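Local coordinates for protein 2-oxoadipate dioxygenase/decarboxylase (Pseudomonas putida, PDB 6W1G) that catalyses the iron(II)-dependent decarboxylation and hydroxylation of 2-oxoadipate to D-2-hydroxyglutarate, using molecular oxygen, in D-lysine catabolism, at residues F359-T364 / Q446-S451; R57-I62 / H390-V395; Y98-S103 / N423-A428. One frame throughout, in Å; residues are numbered along the deposited sequence.

Interaction 1 (F359-T364 / Q446-S451); sequences FRYFAT and QSERRS
F359 meets E448 where an edge of the two-stranded antiparallel sheet, strand 359-363 with its partner 389-393, runs almost parallel to helix 440-458, the short segments 12° apart. Two backbone N-H groups that point away from strand 389-393 are taken up by helix side chains. The first is F359 N, which gives a 3.0 Å hydrogen bond to OE2 of E448 in one of that residue's two conformers, on the anti side but tilted well out of the carboxylate plane; there E448 CG is anti to its backbone N (chi1 179°), and CB and CG lie against F359 O, which has no hydrogen-bond partner in the model. R360 lays its CA against S451 OG, while its NE reaches S447 O through a water. Y361 N donates to S451 OG at 3.0 Å, nearly straight at 163°. That hydroxyl gives its proton to E448 O one helical turn back, which fixes its rotation and turns its oxygen to the strand. In place of S451 an alanine would probably leave Y361 N without its acceptor and open a small gap beside R360 CA. Y361 OH is hydrogen-bonded to R352 NE and to a water, 2.6 Å from OH in the plane of the tyrosine ring.

Interaction 2 (R57-I62 / H390-V395); sequences RWTGEI and HFEALV
W58 and H390 form an offset stack: the imidazole lies over the five-membered ring of the indole, centroids 3.8 Å apart and planes 15° from parallel. The closest pair is W58 NE1 and H390 CD2 at 3.2 Å, and H390 CB continues the overlap as a CH-pi contact above the six-membered ring. Beside the stack, T59 CG2 packs on E392 CB at 3.9 Å, the two side chains crossing at about a right angle. Further along, E61 and V395 meet tip to tip, with OE1 of E61 3.4 Å from V395 CB.

Around this first shell the polar groups hold one another in place. H390 has CG anti to its backbone N (chi1 -177°), and its NE2 donates to E392 OE2 at 2.7 Å, in the imidazole plane but from above the carboxylate plane. T59 OG1 accepts from E61 N in an ST turn and donates to E61 OE2 at 2.8 Å, with A55 O a further hydrogen-bond partner of the same hydroxyl. A water bridges E61 OE2 to A393 O and V395 N, and R230 forms a salt bridge with E61 OE1.

The contact thus joins helix 50-59 and the residues that follow it to strand 389-393 without a direct hydrogen bond between them. Since NE2 carries a proton toward E392, the nearby carboxylate would be expected to stabilise positive charge on the imidazole that lies against the electron-rich indole.

Interaction 3 (Y98-S103 / N423-A428); sequences YYDLSS and NANREA
Y98 lays one ring face against the helix backbone at R426 and brings its hydroxyl to N425, burying more surface here than any other residue of the two segments. R426 CA sits 3.9 Å from the ring centroid and 22° off the normal, a CH-pi contact displaced toward the rim, and R426 CB packs on Y98 CE2 at 3.7 Å. In Y98, chi1 of 174° sets CG anti to the backbone N, and the tyrosine OH lies 3.2 Å from N425 CB. That hydroxyl is hydrogen-bonded to H109 ND1 on the neighbouring strand.

R426 slides past Y98 in the opposite direction. Its chain bends at chi3, and the guanidinium covers the root of the tyrosine, with Y98 CB 3.8 Å above the centre of the group. The guanidinium plane is well inclined to the ring, so the two do not stack.

N425 supplies the polar part. Its ND2 donates to D100 OD2 at 2.9 Å, almost straight at 170°, in the amide plane and on the syn side, somewhat out of the plane of a carboxylate turned nearly perpendicular to the amide. Its OD1 is taken by R134 NH1, which fixes which way round the amide lies. D100 is also held from within its own segment: OD1 accepts from S102 N at 3.1 Å and, in one of the two conformers of S102, from its OG.

The S102 N bond closes an Asx turn at the end of strand 94-100, an outermost strand of the five-stranded mixed sheet. Helix 424-433 packs beside it, and the D100 side chain is about 6 Å from that of V402, which binds 2-oxoadipate.

How the interactions relate
Interactions 1 and 2 are neighbours, their centres 9 Å apart, and share the small antiparallel sheet: strand 359-363 takes helix 440-458, while strand 389-393 takes helix 50-59. Backbone bonds F362 N to H390 O and R360 N to E392 O link the two. The centre of interaction 3 lies about 33 Å from those of the other two, on the five-stranded sheet and across the chain's centre from interaction 2. Along the chain the first segments come as 57-62, 98-103 and 359-364, the second as 390-395, 423-428 and 446-451, so every pair of contacts crosses. The C-terminal part therefore returns to the sheet carrying metal ligand H70, then to the small one.

Interaction 1 (F359-T364 / Q446-S451)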
loop_
_atom_site.group_PDB
_atom_site.type_symbol
_atom_site.label_atom_id
_atom_site.label_comp_id
_atom_site.label_asym_id
_atom_site.label_seq_id
_atom_site.Cartn_x
_atom_site.Cartn_y
_atom_site.Cartn_z
ATOM N N PHE A 359 3.252 0.517 18.443
ATOM C CA PHE A 359 4.683 0.297 18.658
ATOM C C PHE A 359 5.015 -1.164 18.681
ATOM O O PHE A 359 4.193 -2.008 18.994
ATOM C CB PHE A 359 5.124 0.973 19.971
ATOM C CG PHE A 359 5.102 2.473 19.880
ATOM C CD1 PHE A 359 3.939 3.220 20.084
ATOM C CD2 PHE A 359 6.251 3.142 19.458
ATOM C CE1 PHE A 359 3.949 4.596 19.855
ATOM C CE2 PHE A 359 6.255 4.515 19.265
ATOM C CZ PHE A 359 5.121 5.230 19.438
ATOM N N ARG A 360 6.269 -1.467 18.411
ATOM C CA ARG A 360 6.856 -2.760 18.782
ATOM C C ARG A 360 7.968 -2.534 19.784
ATOM O O ARG A 360 8.711 -1.557 19.719
ATOM C CB ARG A 360 7.397 -3.496 17.533
ATOM C CG ARG A 360 6.313 -3.874 16.565
ATOM C CD ARG A 360 6.921 -4.508 15.273
ATOM N NE ARG A 360 7.378 -5.853 15.539
ATOM C CZ ARG A 360 8.377 -6.438 14.911
ATOM N NH1 ARG A 360 9.021 -5.840 13.939
ATOM N NH2 ARG A 360 8.727 -7.666 15.277
ATOM N N TYR A 361 8.055 -3.474 20.694
ATOM C CA TYR A 361 8.952 -3.463 21.823
ATOM C C TYR A 361 9.936 -4.607 21.685
ATOM O O TYR A 361 9.541 -5.707 21.305
ATOM C CB TYR A 361 8.149 -3.628 23.118
ATOM C CG TYR A 361 7.223 -2.453 23.363
ATOM C CD1 TYR A 361 5.949 -2.390 22.770
ATOM C CD2 TYR A 361 7.605 -1.395 24.133
ATOM C CE1 TYR A 361 5.096 -1.346 22.977
ATOM C CE2 TYR A 361 6.775 -0.308 24.342
ATOM C CZ TYR A 361 5.530 -0.277 23.749
ATOM O OH TYR A 361 4.733 0.784 23.979
ATOM N N PHE A 362 11.200 -4.373 22.052
ATOM C CA PHE A 362 12.278 -5.328 21.877
ATOM C C PHE A 362 13.165 -5.396 23.114
ATOM O O PHE A 362 13.537 -4.375 23.681
ATOM C CB PHE A 362 13.141 -4.930 20.678
ATOM C CG PHE A 362 12.342 -4.779 19.410
ATOM C CD1 PHE A 362 11.945 -5.878 18.666
ATOM C CD2 PHE A 362 11.918 -3.525 18.987
ATOM C CE1 PHE A 362 11.180 -5.736 17.531
ATOM C CE2 PHE A 362 11.139 -3.398 17.846
ATOM C CZ PHE A 362 10.777 -4.486 17.121
ATOM N N ALA A 363 13.569 -6.618 23.473
ATOM C CA ALA A 363 14.595 -6.782 24.486
ATOM C C ALA A 363 15.934 -6.294 23.957
ATOM O O ALA A 363 16.348 -6.662 22.858
ATOM C CB ALA A 363 14.691 -8.265 24.824
ATOM N N THR A 364 16.634 -5.512 24.746
ATOM C CA THR A 364 17.949 -5.039 24.374
ATOM C C THR A 364 19.033 -6.000 24.847
ATOM O O THR A 364 18.818 -6.898 25.650
ATOM C CB THR A 364 18.225 -3.661 24.960
ATOM O OG1 THR A 364 18.346 -3.830 26.358
ATOM C CG2 THR A 364 17.136 -2.656 24.640
ATOM N N GLN A 446 -2.567 -6.314 17.389
ATOM C CA GLN A 446 -2.036 -7.663 17.571
ATOM C C GLN A 446 -0.531 -7.721 17.405
ATOM O O GLN A 446 0.168 -8.406 18.159
ATOM C CB GLN A 446 -2.708 -8.671 16.624
ATOM C CG GLN A 446 -4.136 -8.934 16.947
ATOM C CD GLN A 446 -4.788 -9.929 16.023
ATOM O OE1 GLN A 446 -4.638 -9.862 14.823
ATOM N NE2 GLN A 446 -5.495 -10.867 16.590
ATOM N N SER A 447 0.014 -7.015 16.434
ATOM C CA SER A 447 1.468 -6.933 16.254
ATOM C C SER A 447 2.147 -6.353 17.486
ATOM O O SER A 447 3.189 -6.864 17.958
ATOM C CB SER A 447 1.852 -6.007 15.085
ATOM O OG SER A 447 1.578 -6.482 13.788
ATOM N N GLU A 448 1.588 -5.251 18.011
ATOM C CA GLU A 448 2.147 -4.653 19.214
ATOM C C GLU A 448 2.125 -5.650 20.368
ATOM O O GLU A 448 3.140 -5.838 21.072
ATOM C CB GLU A 448 1.325 -3.397 19.522
ATOM C CG GLU A 448 1.718 -2.639 20.749
ATOM C CD GLU A 448 0.884 -1.371 20.894
ATOM O OE1 GLU A 448 -0.308 -1.487 21.168
ATOM O OE2 GLU A 448 1.399 -0.255 20.668
ATOM N N ARG A 449 1.002 -6.328 20.568
ATOM C CA ARG A 449 0.886 -7.283 21.653
ATOM C C ARG A 449 1.872 -8.427 21.507
ATOM O O ARG A 449 2.478 -8.855 22.501
ATOM C CB ARG A 449 -0.549 -7.796 21.711
ATOM C CG ARG A 449 -0.817 -8.808 22.782
ATOM C CD ARG A 449 -2.307 -8.813 23.236
ATOM N NE ARG A 449 -3.278 -8.686 22.178
ATOM C CZ ARG A 449 -4.227 -9.576 21.889
ATOM N NH1 ARG A 449 -4.363 -10.708 22.579
ATOM N NH2 ARG A 449 -5.040 -9.316 20.891
ATOM N N ARG A 450 2.013 -8.976 20.299
ATOM C CA ARG A 450 2.969 -10.067 20.116
ATOM C C ARG A 450 4.367 -9.601 20.472
ATOM O O ARG A 450 5.154 -10.357 21.044
ATOM C CB ARG A 450 2.933 -10.564 18.677
ATOM C CG ARG A 450 1.680 -11.428 18.391
ATOM C CD ARG A 450 1.828 -12.204 17.063
ATOM N NE ARG A 450 1.776 -11.241 15.975
ATOM C CZ ARG A 450 0.665 -10.872 15.297
ATOM N NH1 ARG A 450 -0.501 -11.428 15.504
ATOM N NH2 ARG A 450 0.742 -9.946 14.427
ATOM N N SER A 451 4.724 -8.343 20.141
ATOM C CA SER A 451 6.073 -7.897 20.466
ATOM C C SER A 451 6.275 -7.844 21.973
ATOM O O SER A 451 7.354 -8.209 22.475
ATOM C CB SER A 451 6.409 -6.535 19.823
ATOM O OG SER A 451 5.840 -5.427 20.492
HETATM O O HOH W 1 5.495 -7.762 16.688
HETATM O O HOH W 2 9.794 -8.307 20.941
HETATM O O HOH W 3 2.383 1.050 22.942
#

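Interaction 2 (R57-I62 / H390-V395)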
loop_
_atom_site.group_PDB
_atom_site.type_symbol
_atom_site.label_atom_id
_atom_site.label_comp_id
_atom_site.label_asym_id
_atom_site.label_seq_id
_atom_site.Cartn_x
_atom_site.Cartn_y
_atom_site.Cartn_z
ATOM N N ARG A 57 16.846 -1.525 11.861
ATOM C CA ARG A 57 17.449 -2.748 12.363
ATOM C C ARG A 57 16.581 -3.399 13.445
ATOM O O ARG A 57 16.298 -4.590 13.364
ATOM C CB ARG A 57 18.844 -2.451 12.930
ATOM C CG ARG A 57 19.547 -3.672 13.428
ATOM C CD ARG A 57 20.835 -3.411 14.185
ATOM N NE ARG A 57 20.657 -2.740 15.460
ATOM C CZ ARG A 57 20.272 -3.333 16.585
ATOM N NH1 ARG A 57 19.988 -4.640 16.632
ATOM N NH2 ARG A 57 20.169 -2.600 17.671
ATOM N N TRP A 58 16.107 -2.616 14.419
ATOM C CA TRP A 58 15.289 -3.178 15.491
ATOM C C TRP A 58 14.111 -3.925 14.913
ATOM O O TRP A 58 13.750 -5.001 15.396
ATOM C CB TRP A 58 14.774 -2.101 16.448
ATOM C CG TRP A 58 15.782 -1.640 17.432
ATOM C CD1 TRP A 58 16.401 -0.440 17.478
ATOM C CD2 TRP A 58 16.286 -2.384 18.560
ATOM N NE1 TRP A 58 17.282 -0.359 18.548
ATOM C CE2 TRP A 58 17.225 -1.560 19.209
ATOM C CE3 TRP A 58 16.039 -3.658 19.067
ATOM C CZ2 TRP A 58 17.914 -1.980 20.359
ATOM C CZ3 TRP A 58 16.717 -4.069 20.197
ATOM C CH2 TRP A 58 17.633 -3.243 20.808
ATOM N N THR A 59 13.412 -3.313 13.961
ATOM C CA THR A 59 12.148 -3.864 13.495
ATOM C C THR A 59 12.318 -4.888 12.390
ATOM O O THR A 59 11.340 -5.509 11.988
ATOM C CB THR A 59 11.264 -2.744 12.969
ATOM O OG1 THR A 59 11.900 -2.187 11.831
ATOM C CG2 THR A 59 10.968 -1.677 14.009
ATOM N N GLY A 60 13.529 -5.039 11.888
ATOM C CA GLY A 60 13.810 -5.893 10.773
ATOM C C GLY A 60 13.456 -5.311 9.433
ATOM O O GLY A 60 13.734 -5.955 8.404
ATOM N N GLU A 61 12.887 -4.107 9.384
ATOM C CA GLU A 61 12.533 -3.532 8.105
ATOM C C GLU A 61 13.738 -3.304 7.205
ATOM O O GLU A 61 13.574 -3.231 5.970
ATOM C CB GLU A 61 11.826 -2.190 8.313
ATOM C CG GLU A 61 10.439 -2.300 8.892
ATOM C CD GLU A 61 9.966 -0.912 9.276
ATOM O OE1 GLU A 61 9.542 -0.165 8.361
ATOM O OE2 GLU A 61 10.067 -0.587 10.485
ATOM N N ILE A 62 14.953 -3.195 7.779
ATOM C CA ILE A 62 16.135 -3.034 6.935
ATOM C C ILE A 62 16.228 -4.155 5.910
ATOM O O ILE A 62 16.687 -3.946 4.792
ATOM C CB ILE A 62 17.392 -2.916 7.824
ATOM C CG1 ILE A 62 18.595 -2.381 7.043
ATOM C CG2 ILE A 62 17.679 -4.244 8.532
ATOM C CD1 ILE A 62 19.701 -1.858 7.961
ATOM N N HIS A 390 13.634 -1.559 24.244
ATOM C CA HIS A 390 13.649 -0.483 23.264
ATOM C C HIS A 390 12.363 -0.560 22.437
ATOM O O HIS A 390 11.898 -1.647 22.148
ATOM C CB HIS A 390 14.853 -0.711 22.322
ATOM C CG HIS A 390 15.020 0.357 21.312
ATOM N ND1 HIS A 390 15.679 1.527 21.584
ATOM C CD2 HIS A 390 14.548 0.466 20.055
ATOM C CE1 HIS A 390 15.651 2.302 20.505
ATOM N NE2 HIS A 390 14.933 1.693 19.576
ATOM N N PHE A 391 11.797 0.585 22.084
ATOM C CA PHE A 391 10.609 0.624 21.259
ATOM C C PHE A 391 10.812 1.437 19.991
ATOM O O PHE A 391 11.580 2.405 19.959
ATOM C CB PHE A 391 9.377 1.099 22.048
ATOM C CG PHE A 391 9.442 2.523 22.533
ATOM C CD1 PHE A 391 8.950 3.580 21.781
ATOM C CD2 PHE A 391 9.950 2.828 23.755
ATOM C CE1 PHE A 391 8.986 4.881 22.295
ATOM C CE2 PHE A 391 10.008 4.133 24.229
ATOM C CZ PHE A 391 9.521 5.144 23.486
ATOM N N GLU A 392 10.104 1.029 18.950
ATOM C CA GLU A 392 10.023 1.779 17.704
ATOM C C GLU A 392 8.593 1.737 17.223
ATOM O O GLU A 392 7.867 0.784 17.521
ATOM C CB GLU A 392 10.926 1.227 16.604
ATOM C CG GLU A 392 12.447 1.301 16.851
ATOM C CD GLU A 392 13.037 2.716 16.872
ATOM O OE1 GLU A 392 12.366 3.686 16.464
ATOM O OE2 GLU A 392 14.228 2.812 17.275
ATOM N N ALA A 393 8.189 2.734 16.443
ATOM C CA ALA A 393 6.855 2.677 15.885
ATOM C C ALA A 393 6.696 1.490 14.944
ATOM O O ALA A 393 7.624 1.079 14.247
ATOM C CB ALA A 393 6.531 3.965 15.141
ATOM N N LEU A 394 5.480 0.962 14.925
ATOM C CA LEU A 394 5.072 -0.077 13.992
ATOM C C LEU A 394 4.761 0.549 12.651
ATOM O O LEU A 394 3.905 1.430 12.593
ATOM C CB LEU A 394 3.833 -0.754 14.552
ATOM C CG LEU A 394 3.257 -1.883 13.690
ATOM C CD1 LEU A 394 4.207 -3.005 13.494
ATOM C CD2 LEU A 394 1.928 -2.340 14.303
ATOM N N VAL A 395 5.406 0.081 11.587
ATOM C CA VAL A 395 5.230 0.686 10.266
ATOM C C VAL A 395 3.829 0.466 9.740
ATOM O O VAL A 395 3.257 -0.625 9.836
ATOM C CB VAL A 395 6.330 0.215 9.310
ATOM C CG1 VAL A 395 6.316 -1.329 9.091
ATOM C CG2 VAL A 395 6.262 0.956 7.961
HETATM O O HOH W 4 8.020 -0.988 12.311
#

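Interaction 3 (Y98-S103 / N423-A428)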
loop_
_atom_site.group_PDB
_atom_site.type_symbol
_atom_site.label_atom_id
_atom_site.label_comp_id
_atom_site.label_asym_id
_atom_site.label_seq_id
_atom_site.Cartn_x
_atom_site.Cartn_y
_atom_site.Cartn_z
ATOM N N TYR A 98 -10.997 -0.706 3.821
ATOM C CA TYR A 98 -12.020 -0.367 2.843
ATOM C C TYR A 98 -11.952 1.131 2.589
ATOM O O TYR A 98 -11.922 1.942 3.518
ATOM C CB TYR A 98 -13.414 -0.759 3.369
ATOM C CG TYR A 98 -14.506 -0.299 2.440
ATOM C CD1 TYR A 98 -14.634 -0.832 1.157
ATOM C CD2 TYR A 98 -15.391 0.694 2.811
ATOM C CE1 TYR A 98 -15.589 -0.403 0.281
ATOM C CE2 TYR A 98 -16.368 1.126 1.937
ATOM C CZ TYR A 98 -16.481 0.574 0.683
ATOM O OH TYR A 98 -17.483 1.046 -0.148
ATOM N N TYR A 99 -11.878 1.488 1.307
ATOM C CA TYR A 99 -11.660 2.860 0.860
ATOM C C TYR A 99 -12.743 3.171 -0.158
ATOM O O TYR A 99 -12.748 2.592 -1.243
ATOM C CB TYR A 99 -10.297 3.027 0.204
ATOM C CG TYR A 99 -9.138 2.560 1.071
ATOM C CD1 TYR A 99 -8.795 1.205 1.127
ATOM C CD2 TYR A 99 -8.390 3.441 1.826
ATOM C CE1 TYR A 99 -7.757 0.761 1.919
ATOM C CE2 TYR A 99 -7.363 3.006 2.617
ATOM C CZ TYR A 99 -7.041 1.685 2.659
ATOM O OH TYR A 99 -6.004 1.281 3.477
ATOM N N ASP A 100 -13.668 4.045 0.180
ATOM C CA ASP A 100 -14.791 4.360 -0.698
ATOM C C ASP A 100 -14.614 5.744 -1.280
ATOM O O ASP A 100 -14.693 6.743 -0.560
ATOM C CB ASP A 100 -16.065 4.274 0.121
ATOM C CG ASP A 100 -17.304 4.481 -0.700
ATOM O OD1 ASP A 100 -17.197 4.387 -1.932
ATOM O OD2 ASP A 100 -18.356 4.722 -0.097
ATOM N N LEU A 101 -14.363 5.798 -2.574
ATOM C CA LEU A 101 -14.220 7.077 -3.246
ATOM C C LEU A 101 -15.516 7.611 -3.833
ATOM O O LEU A 101 -15.493 8.682 -4.452
ATOM C CB LEU A 101 -13.162 6.989 -4.340
ATOM C CG LEU A 101 -11.720 7.083 -3.863
ATOM C CD1 LEU A 101 -10.781 6.531 -4.907
ATOM C CD2 LEU A 101 -11.366 8.534 -3.521
ATOM N N SER A 102 -16.640 6.902 -3.679
ATOM C CA SER A 102 -17.912 7.441 -4.158
ATOM C C SER A 102 -18.170 8.836 -3.603
ATOM O O SER A 102 -18.813 9.658 -4.264
ATOM C CB SER A 102 -19.063 6.502 -3.785
ATOM O OG SER A 102 -18.845 5.176 -4.242
ATOM N N SER A 103 -17.688 9.119 -2.390
ATOM C CA SER A 103 -17.844 10.449 -1.809
ATOM C C SER A 103 -17.158 11.508 -2.660
ATOM O O SER A 103 -17.723 12.581 -2.910
ATOM C CB SER A 103 -17.257 10.442 -0.397
ATOM O OG SER A 103 -16.073 9.665 -0.339
ATOM N N ASN A 423 -23.316 1.918 6.133
ATOM C CA ASN A 423 -22.392 0.859 5.745
ATOM C C ASN A 423 -22.815 0.127 4.476
ATOM O O ASN A 423 -22.243 -0.924 4.162
ATOM C CB ASN A 423 -22.207 -0.148 6.885
ATOM C CG ASN A 423 -21.463 0.434 8.069
ATOM O OD1 ASN A 423 -20.552 1.247 7.909
ATOM N ND2 ASN A 423 -21.847 0.017 9.269
ATOM N N ALA A 424 -23.794 0.653 3.741
ATOM C CA ALA A 424 -24.268 -0.030 2.540
ATOM C C ALA A 424 -23.148 -0.255 1.535
ATOM O O ALA A 424 -23.073 -1.317 0.908
ATOM C CB ALA A 424 -25.394 0.763 1.884
ATOM N N ASN A 425 -22.289 0.740 1.338
ATOM C CA ASN A 425 -21.221 0.573 0.352
ATOM C C ASN A 425 -20.229 -0.506 0.772
ATOM O O ASN A 425 -19.868 -1.359 -0.046
ATOM C CB ASN A 425 -20.545 1.906 0.031
ATOM C CG ASN A 425 -21.496 2.877 -0.705
ATOM O OD1 ASN A 425 -22.586 2.499 -1.124
ATOM N ND2 ASN A 425 -21.066 4.111 -0.880
ATOM N N ARG A 426 -19.794 -0.507 2.037
ATOM C CA ARG A 426 -18.869 -1.557 2.473
ATOM C C ARG A 426 -19.528 -2.929 2.359
ATOM O O ARG A 426 -18.891 -3.904 1.963
ATOM C CB ARG A 426 -18.396 -1.292 3.896
ATOM C CG ARG A 426 -17.566 -2.432 4.481
ATOM C CD ARG A 426 -17.258 -2.233 5.954
ATOM N NE ARG A 426 -16.481 -1.026 6.202
ATOM C CZ ARG A 426 -15.250 -1.012 6.705
ATOM N NH1 ARG A 426 -14.643 -2.146 7.036
ATOM N NH2 ARG A 426 -14.636 0.145 6.881
ATOM N N GLU A 427 -20.805 -3.026 2.727
ATOM C CA GLU A 427 -21.496 -4.306 2.621
ATOM C C GLU A 427 -21.569 -4.776 1.172
ATOM O O GLU A 427 -21.387 -5.962 0.898
ATOM C CB GLU A 427 -22.892 -4.187 3.234
ATOM C CG GLU A 427 -22.882 -3.988 4.743
ATOM C CD GLU A 427 -24.244 -3.601 5.321
ATOM O OE1 GLU A 427 -25.258 -3.582 4.590
ATOM O OE2 GLU A 427 -24.306 -3.302 6.525
ATOM N N ALA A 428 -21.839 -3.855 0.239
ATOM C CA ALA A 428 -21.842 -4.208 -1.173
ATOM C C ALA A 428 -20.458 -4.656 -1.612
ATOM O O ALA A 428 -20.330 -5.616 -2.378
ATOM C CB ALA A 428 -22.294 -3.023 -2.032
#